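Local coordinates for protein CAIP (Helicobacter cinaedi, PDB 5LBH) that binds ferric iron as a Dps-like mini-ferritin assembled from twelve chains, and promotes the differentiation of macrophages into foam cells, at residues A[6-11]-A[60-65]; A[13-18]-A[46-51]; A[98-103]-A[134-139]; A[108-113]-A[124-129]. All blocks are in the same frame, centred on the assembly; numbering follows the deposited sequence.

In the fold
Contacts 2, 3 and 4 tie antiparallel helices of one ferritin-like four-helix bundle, while contact 1 joins helix 4-28 to the loop that follows helix 34-61. Contacts 1 and 2 have centres about 15 Å apart, contact 2 nested inside the loop closed by contact 1. Both close before contacts 3 and 4 open, so the two hairpins follow one another in the sequence. Contact 4 is likewise nested inside contact 3, about 15 Å from it centre to centre, on helices 89-116 and 120-144. Packing between the hairpins then unites them: contact 1 touches contact 4 through Leu7 and Leu8, and contact 2 touches contact 3 through Phe48 and Phe103. Helix 34-61 also carries the iron ligands Asp53 and Glu57.

Contact 1: A[6-11]-A[60-65]; sequences ELLKQI and LQLGEM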
loop_
_atom_site.group_PDB
_atom_site.type_symbol
_atom_site.label_atom_id
_atom_site.label_comp_id
_atom_site.label_asym_id
_atom_site.label_seq_id
_atom_site.Cartn_x
_atom_site.Cartn_y
_atom_site.Cartn_z
ATOM N N GLU A 6 3.579 5.401 42.220
ATOM C CA GLU A 6 2.270 5.725 42.778
ATOM C C GLU A 6 1.477 6.617 41.832
ATOM O O GLU A 6 0.267 6.444 41.673
ATOM C CB GLU A 6 2.430 6.380 44.153
ATOM C CG GLU A 6 3.079 5.460 45.210
ATOM C CD GLU A 6 3.639 6.205 46.448
ATOM O OE1 GLU A 6 4.284 5.553 47.310
ATOM O OE2 GLU A 6 3.459 7.444 46.555
ATOM N N LEU A 7 2.138 7.571 41.186
ATOM C CA LEU A 7 1.430 8.423 40.232
ATOM C C LEU A 7 1.030 7.640 38.988
ATOM O O LEU A 7 -0.060 7.849 38.443
ATOM C CB LEU A 7 2.282 9.644 39.880
ATOM C CG LEU A 7 2.114 10.848 40.811
ATOM C CD1 LEU A 7 3.184 11.883 40.559
ATOM C CD2 LEU A 7 0.743 11.485 40.579
ATOM N N LEU A 8 1.903 6.741 38.522
ATOM C CA LEU A 8 1.585 5.908 37.370
ATOM C C LEU A 8 0.346 5.037 37.600
ATOM O O LEU A 8 -0.501 4.926 36.708
ATOM C CB LEU A 8 2.785 5.039 37.008
ATOM C CG LEU A 8 4.006 5.657 36.327
ATOM C CD1 LEU A 8 5.137 4.627 36.335
ATOM C CD2 LEU A 8 3.720 6.166 34.907
ATOM N N LYS A 9 0.227 4.377 38.770
ATOM C CA LYS A 9 -0.953 3.522 38.962
ATOM C C LYS A 9 -2.206 4.345 39.187
ATOM O O LYS A 9 -3.310 3.889 38.873
ATOM C CB LYS A 9 -0.801 2.501 40.091
ATOM C CG LYS A 9 0.564 2.078 40.464
ATOM C CD LYS A 9 0.504 0.802 41.280
ATOM C CE LYS A 9 -0.596 0.876 42.324
ATOM N NZ LYS A 9 -0.798 -0.453 42.978
ATOM N N GLN A 10 -2.063 5.550 39.726
ATOM C CA GLN A 10 -3.207 6.446 39.790
ATOM C C GLN A 10 -3.685 6.795 38.377
ATOM O O GLN A 10 -4.883 6.706 38.069
ATOM C CB GLN A 10 -2.834 7.693 40.604
ATOM C CG GLN A 10 -3.959 8.705 40.742
ATOM C CD GLN A 10 -5.091 8.193 41.605
ATOM O OE1 GLN A 10 -4.867 7.622 42.669
ATOM N NE2 GLN A 10 -6.306 8.364 41.137
ATOM N N ILE A 11 -2.751 7.147 37.486
ATOM C CA ILE A 11 -3.100 7.368 36.080
ATOM C C ILE A 11 -3.779 6.125 35.496
ATOM O O ILE A 11 -4.761 6.219 34.751
ATOM C CB ILE A 11 -1.835 7.734 35.276
ATOM C CG1 ILE A 11 -1.186 9.028 35.804
ATOM C CG2 ILE A 11 -2.167 7.833 33.798
ATOM C CD1 ILE A 11 -0.410 9.785 34.830
ATOM N N LEU A 60 5.844 -1.833 35.567
ATOM C CA LEU A 60 6.436 -3.152 35.635
ATOM C C LEU A 60 7.946 -3.086 35.388
ATOM O O LEU A 60 8.732 -3.659 36.149
ATOM C CB LEU A 60 5.719 -4.026 34.610
ATOM C CG LEU A 60 5.243 -5.471 34.782
ATOM C CD1 LEU A 60 4.627 -5.793 36.089
ATOM C CD2 LEU A 60 4.226 -5.717 33.725
ATOM N N GLN A 61 8.379 -2.315 34.393
ATOM C CA GLN A 61 9.809 -2.186 34.144
ATOM C C GLN A 61 10.526 -1.398 35.241
ATOM O O GLN A 61 11.758 -1.444 35.306
ATOM C CB GLN A 61 10.053 -1.658 32.721
ATOM C CG GLN A 61 9.290 -0.447 32.339
ATOM C CD GLN A 61 9.043 -0.359 30.846
ATOM O OE1 GLN A 61 9.211 0.694 30.247
ATOM N NE2 GLN A 61 8.609 -1.447 30.252
ATOM N N LEU A 62 9.810 -0.627 36.063
ATOM C CA LEU A 62 10.399 -0.028 37.263
ATOM C C LEU A 62 10.357 -0.975 38.464
ATOM O O LEU A 62 10.569 -0.534 39.601
ATOM C CB LEU A 62 9.718 1.300 37.609
ATOM C CG LEU A 62 9.929 2.398 36.567
ATOM C CD1 LEU A 62 8.972 3.613 36.714
ATOM C CD2 LEU A 62 11.389 2.816 36.653
ATOM N N GLY A 63 9.973 -2.234 38.247
ATOM C CA GLY A 63 10.042 -3.247 39.284
ATOM C C GLY A 63 8.878 -3.288 40.243
ATOM O O GLY A 63 9.043 -3.730 41.385
ATOM N N GLU A 64 7.693 -2.859 39.818
ATOM C CA GLU A 64 6.547 -2.907 40.706
ATOM C C GLU A 64 5.383 -3.540 39.983
ATOM O O GLU A 64 5.462 -3.864 38.798
ATOM C CB GLU A 64 6.177 -1.502 41.179
ATOM C CG GLU A 64 7.383 -0.750 41.691
ATOM C CD GLU A 64 7.485 -0.737 43.185
ATOM O OE1 GLU A 64 8.220 -1.597 43.725
ATOM O OE2 GLU A 64 6.834 0.133 43.813
ATOM N N MET A 65 4.277 -3.672 40.695
ATOM C CA MET A 65 3.073 -4.256 40.129
ATOM C C MET A 65 2.042 -3.159 39.961
ATOM O O MET A 65 1.816 -2.381 40.897
ATOM C CB MET A 65 2.495 -5.362 41.017
ATOM C CG MET A 65 3.333 -6.630 41.197
ATOM S SD MET A 65 3.354 -7.094 42.946
ATOM C CE MET A 65 1.596 -7.195 43.327
#
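Leu8 and Leu62 meet through their methyl ends, CD1 to CD1 at 4.0 Å, their side chains crossing at about a right angle. They pack at the end of the ferritin four-helix bundle where helix 34-61 gives way to a loop. The next residue, Lys9, brings its CD methylene to the carbonyl oxygen of Met65, Lys9 CD to Met65 O 3.5 Å. A bend at chi3 (-44°) turns the end of the lysine, and Lys9 NZ stands 3.9 Å from Met65 O. The amine also makes a cation-pi contact with Tyr67, so one long residue serves the loop with both its methylenes and its charge.

The next shell explains the positions. Leu8 is buried, and its branched, purely apolar side chain also rests on Val55, Arg58 and Val59 of helix 34-61 and on Leu110 of helix 89-116; it lies about 14 Å from a bound iron ion. Leu62, nearer the surface, leans as well on Val4 and Asp119. Beyond this, Leu60 packs on Trp138 of one neighbouring subunit and Met65 on Thr85 of another.

What turns the chain after Leu62 is a Schellman motif. Gly63 is its C-prime residue, with a positive phi of 83° that glycine adopts easily. The turn is closed by Glu64 N bonding to Val59 O and by Gly63 N bonding to Leu60 O at 2.8 Å.

Contact 2: A[13-18]-A[46-51]; sequences ADASVF and EQFADV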
loop_
_atom_site.group_PDB
_atom_site.type_symbol
_atom_site.label_atom_id
_atom_site.label_comp_id
_atom_site.label_asym_id
_atom_site.label_seq_id
_atom_site.Cartn_x
_atom_site.Cartn_y
_atom_site.Cartn_z
ATOM N N ALA A 13 -5.580 3.752 37.035
ATOM C CA ALA A 13 -6.942 3.561 37.524
ATOM C C ALA A 13 -7.903 4.575 36.913
ATOM O O ALA A 13 -9.025 4.224 36.525
ATOM C CB ALA A 13 -6.968 3.631 39.050
ATOM N N ASP A 14 -7.491 5.840 36.832
ATOM C CA ASP A 14 -8.374 6.832 36.238
ATOM C C ASP A 14 -8.538 6.606 34.740
ATOM O O ASP A 14 -9.609 6.908 34.193
ATOM C CB ASP A 14 -7.862 8.242 36.532
ATOM C CG ASP A 14 -7.946 8.603 38.017
ATOM O OD1 ASP A 14 -8.998 8.381 38.677
ATOM O OD2 ASP A 14 -6.933 9.115 38.529
ATOM N N ALA A 15 -7.496 6.092 34.056
ATOM C CA ALA A 15 -7.643 5.768 32.633
ATOM C C ALA A 15 -8.707 4.698 32.423
ATOM O O ALA A 15 -9.519 4.799 31.495
ATOM C CB ALA A 15 -6.322 5.317 32.011
ATOM N N SER A 16 -8.718 3.657 33.263
ATOM C CA SER A 16 -9.695 2.593 33.039
ATOM C C SER A 16 -11.116 3.082 33.290
ATOM O O SER A 16 -12.041 2.655 32.598
ATOM C CB SER A 16 -9.387 1.347 33.888
ATOM O OG SER A 16 -9.613 1.540 35.268
ATOM N N VAL A 17 -11.309 3.984 34.254
ATOM C CA VAL A 17 -12.643 4.536 34.484
ATOM C C VAL A 17 -13.037 5.480 33.355
ATOM O O VAL A 17 -14.163 5.437 32.861
ATOM C CB VAL A 17 -12.704 5.215 35.863
ATOM C CG1 VAL A 17 -14.019 5.980 36.042
ATOM C CG2 VAL A 17 -12.525 4.155 36.967
ATOM N N PHE A 18 -12.109 6.334 32.915
ATOM C CA PHE A 18 -12.394 7.249 31.813
ATOM C C PHE A 18 -12.685 6.476 30.534
ATOM O O PHE A 18 -13.566 6.857 29.744
ATOM C CB PHE A 18 -11.208 8.191 31.612
ATOM C CG PHE A 18 -11.495 9.340 30.699
ATOM C CD1 PHE A 18 -10.806 9.495 29.503
ATOM C CD2 PHE A 18 -12.459 10.282 31.040
ATOM C CE1 PHE A 18 -11.081 10.570 28.659
ATOM C CE2 PHE A 18 -12.737 11.354 30.197
ATOM C CZ PHE A 18 -12.048 11.501 29.006
ATOM N N GLU A 46 -9.823 4.945 22.505
ATOM C CA GLU A 46 -8.727 4.119 22.005
ATOM C C GLU A 46 -7.377 4.670 22.440
ATOM O O GLU A 46 -6.459 3.895 22.725
ATOM C CB GLU A 46 -8.786 4.015 20.473
ATOM C CG GLU A 46 -9.897 3.091 19.948
ATOM C CD GLU A 46 -10.141 3.200 18.423
ATOM O OE1 GLU A 46 -9.525 4.065 17.747
ATOM O OE2 GLU A 46 -10.991 2.436 17.904
ATOM N N GLN A 47 -7.259 5.995 22.584
ATOM C CA GLN A 47 -6.002 6.568 23.045
ATOM C C GLN A 47 -5.780 6.309 24.532
ATOM O O GLN A 47 -4.647 6.026 24.943
ATOM C CB GLN A 47 -5.977 8.081 22.778
ATOM C CG GLN A 47 -5.836 8.471 21.316
ATOM C CD GLN A 47 -4.412 8.264 20.791
ATOM O OE1 GLN A 47 -4.175 7.417 19.920
ATOM N NE2 GLN A 47 -3.461 9.042 21.313
ATOM N N PHE A 48 -6.853 6.307 25.334
ATOM C CA PHE A 48 -6.727 5.989 26.748
ATOM C C PHE A 48 -6.603 4.496 27.007
ATOM O O PHE A 48 -6.076 4.117 28.054
ATOM C CB PHE A 48 -7.886 6.602 27.540
ATOM C CG PHE A 48 -7.627 8.032 27.933
ATOM C CD1 PHE A 48 -7.894 9.075 27.047
ATOM C CD2 PHE A 48 -7.052 8.328 29.159
ATOM C CE1 PHE A 48 -7.623 10.388 27.396
ATOM C CE2 PHE A 48 -6.785 9.641 29.523
ATOM C CZ PHE A 48 -7.068 10.671 28.641
ATOM N N ALA A 49 -7.058 3.642 26.087
ATOM C CA ALA A 49 -6.645 2.247 26.157
ATOM C C ALA A 49 -5.132 2.132 26.050
ATOM O O ALA A 49 -4.532 1.258 26.683
ATOM C CB ALA A 49 -7.318 1.418 25.067
ATOM N N ASP A 50 -4.495 3.050 25.307
ATOM C CA ASP A 50 -3.055 2.970 25.124
ATOM C C ASP A 50 -2.289 3.464 26.337
ATOM O O ASP A 50 -1.355 2.785 26.776
ATOM C CB ASP A 50 -2.644 3.783 23.903
ATOM C CG ASP A 50 -2.877 3.040 22.602
ATOM O OD1 ASP A 50 -3.005 1.792 22.631
ATOM O OD2 ASP A 50 -2.919 3.711 21.548
ATOM N N VAL A 51 -2.723 4.572 26.954
ATOM C CA VAL A 51 -2.106 4.995 28.217
ATOM C C VAL A 51 -2.295 3.927 29.287
ATOM O O VAL A 51 -1.374 3.636 30.052
ATOM C CB VAL A 51 -2.630 6.370 28.695
ATOM C CG1 VAL A 51 -2.628 7.367 27.614
ATOM C CG2 VAL A 51 -3.961 6.284 29.353
#
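Within the ferritin four-helix bundle, helices 4-28 and 34-61 form an antiparallel pair, joined here by a T-shaped stack of Phe18 on Phe48. The edge of Phe18 is turned to the face of Phe48, with ring centroids 4.8 Å apart and planes at 66°. Phe18 CD1 stands over the centre of the Phe48 ring, 3.7 Å above its plane. Phe18 is brought there by a chi1 of -168°, which holds CG anti to the backbone N. Flat apolar rings suit this buried place, where edge hydrogens meet a pi cloud.

One turn earlier on helix 4-28, Ala15 suits its place because it is small. The axes of the two short segments approach to 8.9 Å at an angle of 156°, and its lone methyl faces two neighbours on helix 34-61: Ala15 CB lies 3.7 Å from Val51 CG2, and 4.2 Å from Phe48 CD2, at the rim of that ring and near its plane.

Phe48 also meets the ring of Phe103 and packs on Tyr100, both of helix 89-116. Asp14, though buried, is well satisfied: OD1 accepts from backbone N atoms of Lys78 and Ile79 in the loop after helix 70-76, while OD2 bonds to Gln10 NE2 and Tyr102 OH. Ser16 points away from segment 46-51 and turns its hydroxyl back on its own helix, where Ser16 OG donates to Ala13 O at 3.0 Å, reaching that carbonyl from the same face as Val17 N.

Contact 3: A[98-103]-A[134-139]; sequences ADYEYF and QKAIWM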
loop_
_atom_site.group_PDB
_atom_site.type_symbol
_atom_site.label_atom_id
_atom_site.label_comp_id
_atom_site.label_asym_id
_atom_site.label_seq_id
_atom_site.Cartn_x
_atom_site.Cartn_y
_atom_site.Cartn_z
ATOM N N ALA A 98 -13.173 18.842 31.487
ATOM C CA ALA A 98 -12.912 18.782 32.922
ATOM C C ALA A 98 -11.980 17.626 33.269
ATOM O O ALA A 98 -11.019 17.798 34.027
ATOM C CB ALA A 98 -14.218 18.660 33.698
ATOM N N ASP A 99 -12.224 16.445 32.698
ATOM C CA ASP A 99 -11.346 15.317 32.994
ATOM C C ASP A 99 -9.954 15.501 32.401
ATOM O O ASP A 99 -8.976 15.032 32.993
ATOM C CB ASP A 99 -11.968 13.999 32.523
ATOM C CG ASP A 99 -13.066 13.502 33.466
ATOM O OD1 ASP A 99 -13.165 14.024 34.591
ATOM O OD2 ASP A 99 -13.810 12.575 33.100
ATOM N N TYR A 100 -9.844 16.166 31.245
ATOM C CA TYR A 100 -8.533 16.444 30.654
ATOM C C TYR A 100 -7.690 17.346 31.551
ATOM O O TYR A 100 -6.465 17.200 31.616
ATOM C CB TYR A 100 -8.685 17.097 29.283
ATOM C CG TYR A 100 -8.854 16.139 28.158
ATOM C CD1 TYR A 100 -9.020 14.785 28.393
ATOM C CD2 TYR A 100 -8.783 16.573 26.858
ATOM C CE1 TYR A 100 -9.157 13.896 27.354
ATOM C CE2 TYR A 100 -8.917 15.697 25.811
ATOM C CZ TYR A 100 -9.102 14.363 26.063
ATOM O OH TYR A 100 -9.243 13.494 25.008
ATOM N N GLU A 101 -8.327 18.325 32.206
ATOM C CA GLU A 101 -7.607 19.194 33.128
ATOM C C GLU A 101 -7.092 18.391 34.307
ATOM O O GLU A 101 -6.021 18.684 34.855
ATOM C CB GLU A 101 -8.535 20.277 33.677
ATOM C CG GLU A 101 -9.402 20.921 32.655
ATOM C CD GLU A 101 -8.910 22.257 32.255
ATOM O OE1 GLU A 101 -7.673 22.388 32.136
ATOM O OE2 GLU A 101 -9.763 23.149 32.019
ATOM N N TYR A 102 -7.853 17.379 34.711
ATOM C CA TYR A 102 -7.411 16.493 35.769
ATOM C C TYR A 102 -6.211 15.667 35.322
ATOM O O TYR A 102 -5.194 15.613 36.015
ATOM C CB TYR A 102 -8.572 15.605 36.185
ATOM C CG TYR A 102 -8.180 14.502 37.116
ATOM C CD1 TYR A 102 -8.092 13.187 36.657
ATOM C CD2 TYR A 102 -7.876 14.765 38.442
ATOM C CE1 TYR A 102 -7.739 12.164 37.508
ATOM C CE2 TYR A 102 -7.520 13.756 39.292
ATOM C CZ TYR A 102 -7.450 12.452 38.825
ATOM O OH TYR A 102 -7.085 11.429 39.680
ATOM N N PHE A 103 -6.295 15.049 34.145
ATOM C CA PHE A 103 -5.159 14.286 33.632
ATOM C C PHE A 103 -3.948 15.184 33.410
ATOM O O PHE A 103 -2.809 14.754 33.622
ATOM C CB PHE A 103 -5.541 13.560 32.340
ATOM C CG PHE A 103 -6.291 12.260 32.555
ATOM C CD1 PHE A 103 -5.645 11.128 33.036
ATOM C CD2 PHE A 103 -7.651 12.165 32.257
ATOM C CE1 PHE A 103 -6.338 9.910 33.197
ATOM C CE2 PHE A 103 -8.347 10.977 32.421
ATOM C CZ PHE A 103 -7.695 9.850 32.904
ATOM N N GLN A 134 -2.482 19.453 26.461
ATOM C CA GLN A 134 -2.522 20.907 26.305
ATOM C C GLN A 134 -3.090 21.304 24.950
ATOM O O GLN A 134 -3.777 22.326 24.840
ATOM C CB GLN A 134 -1.126 21.513 26.480
ATOM C CG GLN A 134 -0.612 21.606 27.923
ATOM C CD GLN A 134 0.857 22.033 28.008
ATOM O OE1 GLN A 134 1.577 22.031 27.010
ATOM N NE2 GLN A 134 1.296 22.421 29.197
ATOM N N LYS A 135 -2.790 20.536 23.900
ATOM C CA LYS A 135 -3.345 20.852 22.588
ATOM C C LYS A 135 -4.851 20.593 22.547
ATOM O O LYS A 135 -5.628 21.451 22.110
ATOM C CB LYS A 135 -2.617 20.059 21.502
ATOM C CG LYS A 135 -3.100 20.348 20.086
ATOM C CD LYS A 135 -2.280 19.602 19.051
ATOM C CE LYS A 135 -2.545 20.147 17.654
ATOM N NZ LYS A 135 -1.852 19.376 16.576
ATOM N N ALA A 136 -5.291 19.435 23.041
ATOM C CA ALA A 136 -6.715 19.118 23.013
ATOM C C ALA A 136 -7.522 20.077 23.877
ATOM O O ALA A 136 -8.650 20.436 23.522
ATOM C CB ALA A 136 -6.943 17.683 23.469
ATOM N N ILE A 137 -6.980 20.464 25.037
ATOM C CA ILE A 137 -7.669 21.403 25.927
ATOM C C ILE A 137 -7.859 22.755 25.245
ATOM O O ILE A 137 -8.926 23.376 25.350
ATOM C CB ILE A 137 -6.907 21.523 27.267
ATOM C CG1 ILE A 137 -7.125 20.253 28.094
ATOM C CG2 ILE A 137 -7.363 22.734 28.059
ATOM C CD1 ILE A 137 -6.197 20.089 29.272
ATOM N N TRP A 138 -6.840 23.220 24.511
ATOM C CA TRP A 138 -6.986 24.435 23.710
ATOM C C TRP A 138 -8.097 24.296 22.663
ATOM O O TRP A 138 -8.824 25.257 22.382
ATOM C CB TRP A 138 -5.662 24.785 23.023
ATOM C CG TRP A 138 -5.847 25.804 21.937
ATOM C CD1 TRP A 138 -6.285 27.093 22.092
ATOM C CD2 TRP A 138 -5.622 25.625 20.532
ATOM N NE1 TRP A 138 -6.342 27.728 20.870
ATOM C CE2 TRP A 138 -5.941 26.851 19.896
ATOM C CE3 TRP A 138 -5.168 24.557 19.748
ATOM C CZ2 TRP A 138 -5.836 27.030 18.510
ATOM C CZ3 TRP A 138 -5.057 24.738 18.368
ATOM C CH2 TRP A 138 -5.393 25.965 17.766
ATOM N N MET A 139 -8.241 23.109 22.072
ATOM C CA MET A 139 -9.238 22.931 21.029
ATOM C C MET A 139 -10.644 22.868 21.619
ATOM O O MET A 139 -11.586 23.437 21.055
ATOM C CB MET A 139 -8.925 21.669 20.229
ATOM C CG MET A 139 -7.652 21.754 19.379
ATOM S SD MET A 139 -7.376 20.196 18.488
ATOM C CE MET A 139 -6.069 20.695 17.387
#
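Apolar packing carries most of the contact between Tyr100 and Ile137, a pair that helps join helices 89-116 and 120-144 in the second hairpin of the ferritin four-helix bundle. Tyr100 CB lies 3.7 Å from Ile137 CG1, which also sits at the edge of the tyrosine ring, near its plane. Tyr100 CE2 approaches Ala136 CB at 3.7 Å. With chi1 at -86°, Tyr100 CG is beside its own backbone N and the ring stretches across to helix 120-144. The axes of the two short segments run antiparallel at 154° and stay 10.0 Å apart, a spacing that a ring and a beta-branched chain can fill, while alanine leaves room for the ring beside it.

Mixed polar and apolar contacts come next. The end of Ile137 reaches the tyrosine backbone, with CD1 3.7 Å from Tyr100 O. Glu101 starts off to one side, but a bend at chi2 (-103°) carries its carboxylate over to the isoleucine, as van der Waals packing at the partly exposed side of the contact.

Polar bonds go to other partners: Asp99 forms a salt bridge with Lys21 of helix 4-28, and Gln134 OE1 accepts from Arg58 NH1 of a neighbouring subunit. Two methyls of Ile137 face the glutamate: Glu101 OE1 is 4.0 Å from Ile137 CD1 and 4.1 Å from Ile137 CG2.

Contact 4: A[108-113]-A[124-129]; sequences TELSAQ and AYADDK
The Asp127 carboxylate turns toward Ser111, whose OG donates to Asp127 OD2 across helices 89-116 and 120-144 of the ferritin four-helix bundle. A chi1 of -177° sets Ser111 OG opposite its backbone N and beside the carbonyl carbon, where it reaches Asp127. The modelled length of 2.5 Å is doubtful at this resolution, though the pairing itself is sensible: a short hydroxyl arm meets an acceptor on the facing helix. The Tyr125 ring has Lys129 CG 3.9 Å above one face, offset toward the rim; Tyr125 also packs on Val51 and Asp54 of helix 34-61.

Beside the polar pair lies an apolar one. Ala126 CB is 3.7 Å from Leu110 CD2 and 4.0 Å from Ser111 CB. Small residues suit this place, because the axes of the two short segments approach to 8.3 Å, at 153°, and Ser111 CA is only 5.5 Å from Ala126 CA. Leu110, buried, fills the interior and reaches on to Val4 and Leu8 of helix 4-28.

The serine links subunits too, since its OG is hydrogen-bonded to Lys120 NZ of a neighbouring subunit. On its own helix, Gln113 NE2 donates to Glu109 OE2 at 3.0 Å, nearly along the C-O axis.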
loop_
_atom_site.group_PDB
_atom_site.type_symbol
_atom_site.label_atom_id
_atom_site.label_comp_id
_atom_site.label_asym_id
_atom_site.label_seq_id
_atom_site.Cartn_x
_atom_site.Cartn_y
_atom_site.Cartn_z
ATOM N N THR A 108 1.548 16.246 34.705
ATOM C CA THR A 108 2.516 17.263 35.096
ATOM C C THR A 108 3.247 16.863 36.367
ATOM O O THR A 108 4.477 16.937 36.435
ATOM C CB THR A 108 1.819 18.608 35.281
ATOM O OG1 THR A 108 1.087 18.928 34.090
ATOM C CG2 THR A 108 2.822 19.693 35.609
ATOM N N GLU A 109 2.512 16.418 37.382
ATOM C CA GLU A 109 3.185 16.063 38.617
ATOM C C GLU A 109 4.044 14.814 38.436
ATOM O O GLU A 109 5.125 14.719 39.021
ATOM C CB GLU A 109 2.164 15.909 39.742
ATOM C CG GLU A 109 2.804 15.641 41.108
ATOM C CD GLU A 109 3.853 16.716 41.519
ATOM O OE1 GLU A 109 3.719 17.893 41.086
ATOM O OE2 GLU A 109 4.804 16.360 42.263
ATOM N N LEU A 110 3.617 13.881 37.585
ATOM C CA LEU A 110 4.464 12.740 37.244
ATOM C C LEU A 110 5.787 13.183 36.633
ATOM O O LEU A 110 6.843 12.629 36.954
ATOM C CB LEU A 110 3.726 11.813 36.275
ATOM C CG LEU A 110 4.508 10.648 35.648
ATOM C CD1 LEU A 110 5.054 9.702 36.690
ATOM C CD2 LEU A 110 3.658 9.896 34.632
ATOM N N SER A 111 5.750 14.161 35.732
ATOM C CA SER A 111 6.987 14.619 35.100
ATOM C C SER A 111 7.932 15.259 36.126
ATOM O O SER A 111 9.138 14.980 36.141
ATOM C CB SER A 111 6.653 15.584 33.958
ATOM O OG SER A 111 7.824 15.987 33.279
ATOM N N ALA A 112 7.397 16.120 36.992
ATOM C CA ALA A 112 8.217 16.764 38.013
ATOM C C ALA A 112 8.831 15.745 38.963
ATOM O O ALA A 112 10.018 15.832 39.295
ATOM C CB ALA A 112 7.384 17.765 38.809
ATOM N N GLN A 113 8.040 14.770 39.404
ATOM C CA GLN A 113 8.544 13.787 40.352
ATOM C C GLN A 113 9.582 12.894 39.693
ATOM O O GLN A 113 10.627 12.604 40.285
ATOM C CB GLN A 113 7.399 12.926 40.884
ATOM C CG GLN A 113 6.512 13.617 41.900
ATOM C CD GLN A 113 7.214 13.881 43.222
ATOM O OE1 GLN A 113 8.245 13.268 43.535
ATOM N NE2 GLN A 113 6.664 14.813 43.999
ATOM N N ALA A 124 9.830 11.920 30.095
ATOM C CA ALA A 124 9.644 12.189 28.668
ATOM C C ALA A 124 8.274 11.713 28.190
ATOM O O ALA A 124 7.568 12.433 27.471
ATOM C CB ALA A 124 10.741 11.509 27.860
ATOM N N TYR A 125 7.888 10.495 28.593
ATOM C CA TYR A 125 6.548 9.992 28.318
ATOM C C TYR A 125 5.477 10.902 28.918
ATOM O O TYR A 125 4.478 11.211 28.259
ATOM C CB TYR A 125 6.399 8.565 28.857
ATOM C CG TYR A 125 4.984 8.069 28.737
ATOM C CD1 TYR A 125 4.504 7.591 27.528
ATOM C CD2 TYR A 125 4.115 8.103 29.819
ATOM C CE1 TYR A 125 3.200 7.153 27.385
ATOM C CE2 TYR A 125 2.799 7.658 29.692
ATOM C CZ TYR A 125 2.350 7.187 28.463
ATOM O OH TYR A 125 1.051 6.744 28.299
ATOM N N ALA A 126 5.657 11.338 30.169
ATOM C CA ALA A 126 4.642 12.214 30.749
ATOM C C ALA A 126 4.590 13.554 30.016
ATOM O O ALA A 126 3.502 14.075 29.746
ATOM C CB ALA A 126 4.894 12.415 32.243
ATOM N N ASP A 127 5.751 14.116 29.660
ATOM C CA ASP A 127 5.745 15.389 28.948
ATOM C C ASP A 127 5.073 15.260 27.593
ATOM O O ASP A 127 4.385 16.188 27.151
ATOM C CB ASP A 127 7.162 15.927 28.782
ATOM C CG ASP A 127 7.798 16.325 30.109
ATOM O OD1 ASP A 127 9.053 16.270 30.219
ATOM O OD2 ASP A 127 7.044 16.719 31.028
ATOM N N ASP A 128 5.209 14.106 26.940
ATOM C CA ASP A 128 4.503 13.915 25.680
ATOM C C ASP A 128 2.993 13.943 25.911
ATOM O O ASP A 128 2.259 14.599 25.161
ATOM C CB ASP A 128 4.956 12.610 25.013
ATOM C CG ASP A 128 4.235 12.329 23.693
ATOM O OD1 ASP A 128 3.681 11.214 23.527
ATOM O OD2 ASP A 128 4.248 13.205 22.793
ATOM N N LYS A 129 2.512 13.288 26.980
ATOM C CA LYS A 129 1.082 13.348 27.275
ATOM C C LYS A 129 0.654 14.732 27.755
ATOM O O LYS A 129 -0.465 15.164 27.455
ATOM C CB LYS A 129 0.673 12.278 28.290
ATOM C CG LYS A 129 1.072 10.889 27.844
ATOM C CD LYS A 129 0.377 10.515 26.557
ATOM C CE LYS A 129 1.244 9.567 25.770
ATOM N NZ LYS A 129 0.596 9.141 24.506
#